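Local coordinates for HD domain protein (Enterococcus faecalis, PDB 4LRL) that probably hydrolyses deoxyribonucleoside triphosphates, dGTP among them, as a metal-binding, allosterically regulated HD-domain phosphohydrolase, at residues I104-Y109 with W119-R124; Y47-H52 with V94-R99. All blocks are in the same frame, centred on the assembly; numbering follows the deposited sequence.

Contact 1 (I104-Y109 with W119-R124)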
loop_
_atom_site.group_PDB
_atom_site.type_symbol
_atom_site.label_atom_id
_atom_site.label_comp_id
_atom_site.label_asym_id
_atom_site.label_seq_id
_atom_site.Cartn_x
_atom_site.Cartn_y
_atom_site.Cartn_z
ATOM N N ILE C 104 -24.954 -1.860 -7.701
ATOM C CA ILE C 104 -24.941 -3.288 -7.379
ATOM C C ILE C 104 -26.353 -3.796 -7.057
ATOM O O ILE C 104 -26.763 -4.858 -7.528
ATOM C CB ILE C 104 -23.960 -3.569 -6.203
ATOM C CG1 ILE C 104 -22.509 -3.402 -6.673
ATOM C CG2 ILE C 104 -24.157 -4.958 -5.619
ATOM C CD1 ILE C 104 -21.509 -3.117 -5.544
ATOM N N PHE C 105 -27.088 -3.019 -6.268
ATOM C CA PHE C 105 -28.455 -3.362 -5.875
ATOM C C PHE C 105 -29.340 -3.485 -7.100
ATOM O O PHE C 105 -30.156 -4.409 -7.194
ATOM C CB PHE C 105 -29.024 -2.295 -4.937
ATOM C CG PHE C 105 -28.706 -2.513 -3.476
ATOM C CD1 PHE C 105 -29.443 -1.849 -2.494
ATOM C CD2 PHE C 105 -27.689 -3.386 -3.075
ATOM C CE1 PHE C 105 -29.172 -2.032 -1.137
ATOM C CE2 PHE C 105 -27.405 -3.580 -1.719
ATOM C CZ PHE C 105 -28.154 -2.900 -0.745
ATOM N N GLN C 106 -29.176 -2.555 -8.041
ATOM C CA GLN C 106 -30.032 -2.527 -9.223
ATOM C C GLN C 106 -29.759 -3.697 -10.161
ATOM O O GLN C 106 -30.700 -4.333 -10.638
ATOM C CB GLN C 106 -29.955 -1.174 -9.955
ATOM C CG GLN C 106 -30.706 -1.096 -11.306
ATOM C CD GLN C 106 -32.166 -1.585 -11.258
ATOM O OE1 GLN C 106 -32.822 -1.565 -10.211
ATOM N NE2 GLN C 106 -32.675 -2.025 -12.408
ATOM N N ARG C 107 -28.490 -4.015 -10.397
ATOM C CA ARG C 107 -28.189 -5.073 -11.370
ATOM C C ARG C 107 -28.248 -6.519 -10.836
ATOM O O ARG C 107 -28.280 -7.461 -11.620
ATOM C CB ARG C 107 -26.892 -4.782 -12.150
ATOM C CG ARG C 107 -25.622 -5.371 -11.578
ATOM C CD ARG C 107 -24.441 -5.132 -12.524
ATOM N NE ARG C 107 -24.092 -3.710 -12.645
ATOM C CZ ARG C 107 -22.877 -3.202 -12.440
ATOM N NH1 ARG C 107 -22.676 -1.898 -12.590
ATOM N NH2 ARG C 107 -21.855 -3.986 -12.099
ATOM N N ASN C 108 -28.286 -6.688 -9.517
ATOM C CA ASN C 108 -28.291 -8.029 -8.924
ATOM C C ASN C 108 -29.504 -8.319 -8.040
ATOM O O ASN C 108 -29.916 -9.474 -7.898
ATOM C CB ASN C 108 -26.999 -8.279 -8.135
ATOM C CG ASN C 108 -25.760 -8.230 -9.007
ATOM O OD1 ASN C 108 -25.527 -9.103 -9.840
ATOM N ND2 ASN C 108 -24.958 -7.201 -8.817
ATOM N N TYR C 109 -30.074 -7.274 -7.448
ATOM C CA TYR C 109 -31.153 -7.458 -6.481
ATOM C C TYR C 109 -32.328 -6.515 -6.702
ATOM O O TYR C 109 -32.903 -6.006 -5.742
ATOM C CB TYR C 109 -30.619 -7.288 -5.057
ATOM C CG TYR C 109 -29.343 -8.037 -4.775
ATOM C CD1 TYR C 109 -28.131 -7.364 -4.681
ATOM C CD2 TYR C 109 -29.346 -9.420 -4.605
ATOM C CE1 TYR C 109 -26.945 -8.042 -4.425
ATOM C CE2 TYR C 109 -28.167 -10.112 -4.355
ATOM C CZ TYR C 109 -26.969 -9.411 -4.268
ATOM O OH TYR C 109 -25.804 -10.085 -4.012
ATOM N N TRP C 119 -34.555 -4.195 -4.454
ATOM C CA TRP C 119 -34.259 -2.772 -4.527
ATOM C C TRP C 119 -35.050 -2.113 -5.645
ATOM O O TRP C 119 -35.112 -2.622 -6.757
ATOM C CB TRP C 119 -32.759 -2.554 -4.735
ATOM C CG TRP C 119 -32.391 -1.169 -5.180
ATOM C CD1 TRP C 119 -32.111 -0.771 -6.450
ATOM C CD2 TRP C 119 -32.290 -0.002 -4.361
ATOM N NE1 TRP C 119 -31.822 0.569 -6.476
ATOM C CE2 TRP C 119 -31.927 1.070 -5.206
ATOM C CE3 TRP C 119 -32.461 0.245 -2.991
ATOM C CZ2 TRP C 119 -31.724 2.373 -4.727
ATOM C CZ3 TRP C 119 -32.264 1.541 -2.515
ATOM C CH2 TRP C 119 -31.902 2.589 -3.385
ATOM N N ASN C 120 -35.658 -0.976 -5.332
ATOM C CA ASN C 120 -36.439 -0.221 -6.298
ATOM C C ASN C 120 -35.666 1.003 -6.785
ATOM O O ASN C 120 -35.579 2.011 -6.080
ATOM C CB ASN C 120 -37.773 0.188 -5.673
ATOM C CG ASN C 120 -38.582 1.107 -6.563
ATOM O OD1 ASN C 120 -38.233 1.351 -7.721
ATOM N ND2 ASN C 120 -39.675 1.629 -6.019
ATOM N N ASP C 121 -35.126 0.920 -8.000
ATOM C CA ASP C 121 -34.211 1.942 -8.509
ATOM C C ASP C 121 -34.840 3.330 -8.711
ATOM O O ASP C 121 -34.125 4.304 -8.981
ATOM C CB ASP C 121 -33.474 1.469 -9.764
ATOM C CG ASP C 121 -32.121 2.150 -9.934
ATOM O OD1 ASP C 121 -31.808 2.567 -11.068
ATOM O OD2 ASP C 121 -31.366 2.278 -8.941
ATOM N N ASP C 122 -36.163 3.430 -8.551
ATOM C CA ASP C 122 -36.812 4.747 -8.446
ATOM C C ASP C 122 -36.291 5.536 -7.234
ATOM O O ASP C 122 -36.348 6.765 -7.220
ATOM C CB ASP C 122 -38.343 4.625 -8.388
ATOM C CG ASP C 122 -38.969 4.352 -9.757
ATOM O OD1 ASP C 122 -40.133 3.877 -9.799
ATOM O OD2 ASP C 122 -38.303 4.611 -10.791
ATOM N N GLU C 123 -35.770 4.820 -6.238
ATOM C CA GLU C 123 -35.216 5.430 -5.025
ATOM C C GLU C 123 -33.793 5.956 -5.189
ATOM O O GLU C 123 -33.277 6.615 -4.293
ATOM C CB GLU C 123 -35.252 4.438 -3.858
ATOM C CG GLU C 123 -36.616 3.810 -3.579
ATOM C CD GLU C 123 -37.524 4.670 -2.707
ATOM O OE1 GLU C 123 -38.321 4.094 -1.944
ATOM O OE2 GLU C 123 -37.448 5.916 -2.781
ATOM N N ARG C 124 -33.155 5.671 -6.322
ATOM C CA ARG C 124 -31.749 6.034 -6.507
ATOM C C ARG C 124 -31.451 7.522 -6.272
ATOM O O ARG C 124 -30.564 7.871 -5.472
ATOM C CB ARG C 124 -31.220 5.602 -7.885
ATOM C CG ARG C 124 -29.786 6.090 -8.142
ATOM C CD ARG C 124 -29.156 5.520 -9.392
ATOM N NE ARG C 124 -29.133 4.064 -9.369
ATOM C CZ ARG C 124 -28.384 3.304 -10.162
ATOM N NH1 ARG C 124 -28.457 1.988 -10.062
ATOM N NH2 ARG C 124 -27.560 3.849 -11.045
#

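Contact 2 (Y47-H52 with V94-R99)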
loop_
_atom_site.group_PDB
_atom_site.type_symbol
_atom_site.label_atom_id
_atom_site.label_comp_id
_atom_site.label_asym_id
_atom_site.label_seq_id
_atom_site.Cartn_x
_atom_site.Cartn_y
_atom_site.Cartn_z
ATOM N N TYR C 47 -12.015 7.526 -8.122
ATOM C CA TYR C 47 -12.898 8.437 -8.849
ATOM C C TYR C 47 -14.268 8.564 -8.195
ATOM O O TYR C 47 -14.829 7.575 -7.693
ATOM C CB TYR C 47 -13.096 7.957 -10.282
ATOM C CG TYR C 47 -11.853 8.014 -11.135
ATOM C CD1 TYR C 47 -10.971 6.934 -11.187
ATOM C CD2 TYR C 47 -11.560 9.144 -11.894
ATOM C CE1 TYR C 47 -9.830 6.977 -11.972
ATOM C CE2 TYR C 47 -10.419 9.196 -12.686
ATOM C CZ TYR C 47 -9.561 8.109 -12.718
ATOM O OH TYR C 47 -8.429 8.156 -13.494
ATOM N N ILE C 48 -14.796 9.787 -8.206
ATOM C CA ILE C 48 -16.201 10.029 -7.908
ATOM C C ILE C 48 -16.889 10.167 -9.269
ATOM O O ILE C 48 -16.423 10.926 -10.123
ATOM C CB ILE C 48 -16.413 11.323 -7.070
ATOM C CG1 ILE C 48 -15.492 11.380 -5.827
ATOM C CG2 ILE C 48 -17.904 11.528 -6.713
ATOM C CD1 ILE C 48 -15.568 10.193 -4.854
ATOM N N HIS C 49 -17.974 9.418 -9.475
ATOM C CA HIS C 49 -18.677 9.400 -10.766
ATOM C C HIS C 49 -20.025 10.102 -10.673
ATOM O O HIS C 49 -20.871 9.721 -9.852
ATOM C CB HIS C 49 -18.893 7.963 -11.258
ATOM C CG HIS C 49 -17.628 7.182 -11.447
ATOM N ND1 HIS C 49 -16.937 6.617 -10.397
ATOM C CD2 HIS C 49 -16.939 6.858 -12.565
ATOM C CE1 HIS C 49 -15.874 5.983 -10.860
ATOM N NE2 HIS C 49 -15.850 6.120 -12.172
ATOM N N VAL C 50 -20.229 11.107 -11.525
ATOM C CA VAL C 50 -21.472 11.881 -11.545
ATOM C C VAL C 50 -22.143 11.817 -12.919
ATOM O O VAL C 50 -21.545 12.227 -13.925
ATOM C CB VAL C 50 -21.221 13.356 -11.140
ATOM C CG1 VAL C 50 -22.504 14.198 -11.270
ATOM C CG2 VAL C 50 -20.658 13.438 -9.722
ATOM N N GLN C 51 -23.377 11.290 -12.946
ATOM C CA GLN C 51 -24.195 11.185 -14.170
ATOM C C GLN C 51 -25.423 12.092 -14.176
ATOM O O GLN C 51 -25.899 12.470 -15.242
ATOM C CB GLN C 51 -24.696 9.755 -14.399
ATOM C CG GLN C 51 -23.643 8.752 -14.797
ATOM C CD GLN C 51 -23.218 7.900 -13.626
ATOM O OE1 GLN C 51 -23.834 6.871 -13.336
ATOM N NE2 GLN C 51 -22.170 8.328 -12.936
ATOM N N HIS C 52 -25.957 12.404 -12.998
ATOM C CA HIS C 52 -27.184 13.195 -12.899
ATOM C C HIS C 52 -26.890 14.687 -12.829
ATOM O O HIS C 52 -26.001 15.116 -12.090
ATOM C CB HIS C 52 -27.994 12.787 -11.666
ATOM C CG HIS C 52 -28.468 11.368 -11.691
ATOM N ND1 HIS C 52 -27.708 10.317 -11.217
ATOM C CD2 HIS C 52 -29.631 10.826 -12.128
ATOM C CE1 HIS C 52 -28.382 9.189 -11.363
ATOM N NE2 HIS C 52 -29.551 9.470 -11.915
ATOM N N VAL C 94 -19.097 9.727 0.396
ATOM C CA VAL C 94 -20.316 9.061 0.853
ATOM C C VAL C 94 -21.262 8.903 -0.321
ATOM O O VAL C 94 -21.826 7.841 -0.515
ATOM C CB VAL C 94 -20.974 9.829 2.024
ATOM C CG1 VAL C 94 -22.294 9.155 2.481
ATOM C CG2 VAL C 94 -20.004 9.913 3.168
ATOM N N TYR C 95 -21.379 9.953 -1.138
ATOM C CA TYR C 95 -22.167 9.886 -2.369
ATOM C C TYR C 95 -21.664 8.759 -3.274
ATOM O O TYR C 95 -22.452 7.974 -3.796
ATOM C CB TYR C 95 -22.150 11.224 -3.124
ATOM C CG TYR C 95 -22.386 11.036 -4.616
ATOM C CD1 TYR C 95 -23.677 10.876 -5.118
ATOM C CD2 TYR C 95 -21.314 10.962 -5.516
ATOM C CE1 TYR C 95 -23.902 10.672 -6.479
ATOM C CE2 TYR C 95 -21.531 10.750 -6.885
ATOM C CZ TYR C 95 -22.832 10.613 -7.353
ATOM O OH TYR C 95 -23.074 10.416 -8.688
ATOM N N GLU C 96 -20.348 8.686 -3.457
ATOM C CA GLU C 96 -19.760 7.675 -4.328
ATOM C C GLU C 96 -20.015 6.230 -3.878
ATOM O O GLU C 96 -20.384 5.385 -4.697
ATOM C CB GLU C 96 -18.255 7.913 -4.531
ATOM C CG GLU C 96 -17.576 6.857 -5.422
ATOM C CD GLU C 96 -18.107 6.806 -6.861
ATOM O OE1 GLU C 96 -17.733 5.855 -7.584
ATOM O OE2 GLU C 96 -18.868 7.709 -7.291
ATOM N N ILE C 97 -19.805 5.957 -2.593
ATOM C CA ILE C 97 -20.038 4.621 -2.039
ATOM C C ILE C 97 -21.509 4.228 -2.234
ATOM O O ILE C 97 -21.804 3.106 -2.632
ATOM C CB ILE C 97 -19.645 4.545 -0.542
ATOM C CG1 ILE C 97 -18.124 4.777 -0.369
ATOM C CG2 ILE C 97 -20.119 3.224 0.083
ATOM C CD1 ILE C 97 -17.612 4.630 1.075
ATOM N N THR C 98 -22.407 5.178 -1.980
ATOM C CA THR C 98 -23.852 4.998 -2.114
ATOM C C THR C 98 -24.219 4.696 -3.569
ATOM O O THR C 98 -25.068 3.838 -3.839
ATOM C CB THR C 98 -24.606 6.261 -1.629
ATOM O OG1 THR C 98 -24.320 6.481 -0.245
ATOM C CG2 THR C 98 -26.095 6.107 -1.778
ATOM N N ARG C 99 -23.564 5.392 -4.498
ATOM C CA ARG C 99 -23.791 5.152 -5.920
ATOM C C ARG C 99 -23.357 3.735 -6.291
ATOM O O ARG C 99 -24.048 3.038 -7.031
ATOM C CB ARG C 99 -23.074 6.193 -6.777
ATOM C CG ARG C 99 -23.353 6.069 -8.264
ATOM C CD ARG C 99 -22.300 6.790 -9.091
ATOM N NE ARG C 99 -20.975 6.175 -9.026
ATOM C CZ ARG C 99 -20.604 5.051 -9.650
ATOM N NH1 ARG C 99 -21.460 4.370 -10.412
ATOM N NH2 ARG C 99 -19.353 4.602 -9.513
HETATM O O HOH W 1 -24.961 10.973 -10.628
#

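Contact 1 (I104-Y109 with W119-R124)
Trp119 meets the end of helix 87-108 twice, once through its backbone and once through its indole. Trp119 N donates to Tyr109 O over 2.8 Å, a nearly straight bond to the first residue that leaves the helical course. The indole swings toward the helix with CG anti to the backbone N (chi1 165°), which lays one face of the five-membered ring against Phe105. Phe105 CB sits over that face, 3.9 Å from the centroid of the Trp119 five-membered ring, in a CH-pi contact, and the phenyl ring follows with its edge turned to the same indole in an offset edge-to-face pair, the planes 62° apart. Met199 of helix 194-200 and Pro237 of strand 235-238 also touch both aromatic side chains, so the pair belongs to a larger apolar cluster. Next comes Asn120, whose OD1 accepts from Asp122 N and makes an Asx turn. Asp121 then does the polar work. Asp121 OD2 takes Trp119 NE1 at 3.0 Å, in the indole plane and on the anti side of the carboxylate, while Arg124 NE comes to the syn lone pair at 2.9 Å as a salt bridge. Two donors from different sides thus fix both the indole and the carboxylate. The amide of Gln106 stacks on this carboxylate, planes 25° apart, and Gln106 OE1 comes to 3.1 Å from Asp121 CB. Arg124 closes the segment: the edge of its guanidinium, through Arg124 NH1, lies 3.5 Å from Gln106 CB. The arrangement is a helix-to-helix connection within the helical HD domain, away from the metal and nucleotide sites: after the short helix 111-114 the chain returns to the end of helix 87-108, where Trp119 packs on Phe105, and the Asx turn comes just before helix 124-133.

Contact 2 (Y47-H52 with V94-R99)
Glu96 reaches from helix 94-99 to the strand and takes both the backbone and the ring N-H of His49. His49 N gives Glu96 OE2 an almost straight bond (2.9 Å, 176°), and His49 ND1 gives Glu96 OE1 a second one at 3.0 Å; each arrives from above the carboxylate plane. From the opposite face Arg99 grips the same two oxygens side-on, Arg99 NH2 to Glu96 OE1 at 2.8 Å and Arg99 NE to Glu96 OE2 at 3.1 Å, with the carboxylate carbon in the plane of the guanidinium. Each oxygen therefore has two donors among these residues, and OE1 also forms a salt bridge with Arg100 NE. Glu96 is bent at chi2 (62°), which brings its carboxylate to His49; nearer the helix, Glu96 CB packs on Ile48 CD1. His49 CB in turn covers one face of the Arg99 guanidinium, the imidazole and guanidinium planes standing 58° apart. The other backbone polar atom of His49 is served by Tyr95, whose OH donates to His49 O at 2.6 Å in the carbonyl plane, on a lone pair. Tyr95 OH accepts in turn from water 1 at 2.8 Å, and the water accepts from Gln51 N and bonds to His52 ND1, so a single solvent molecule ties the last two residues of the strand to the tyrosine. Ile48 CG2 lies at the edge of the Tyr95 ring, 3.7 Å from Tyr95 CD2. Arg233 of the second subunit packs on His49, and His81 of the third on Ile48, so the site lies close to subunit interfaces. Chemically, a buried carboxylate compensated by two arginines and two N-H groups should stay ionised, and its charge would probably favour keeping the proton on His49 ND1, holding strand and helix together through directed bonds.

Helix 87-108 runs through both contacts: contact 2 uses its middle, contact 1 its last turns, and their centres lie 15 Å apart on the same side of the chain's centre. In sequence they come one after the other, contact 2 joining the antiparallel sheet of strands 33-42 and 46-52 to the helix before contact 1 joins the helix end to the run into helix 124-133. They meet directly where Arg124 CD packs 4.2 Å from His52 CE1. The two contacts thus bind the sheet and the start of helix 124-133 to one helix, which also carries His90, a nickel ligand, near its start, though neither contact touches the metal.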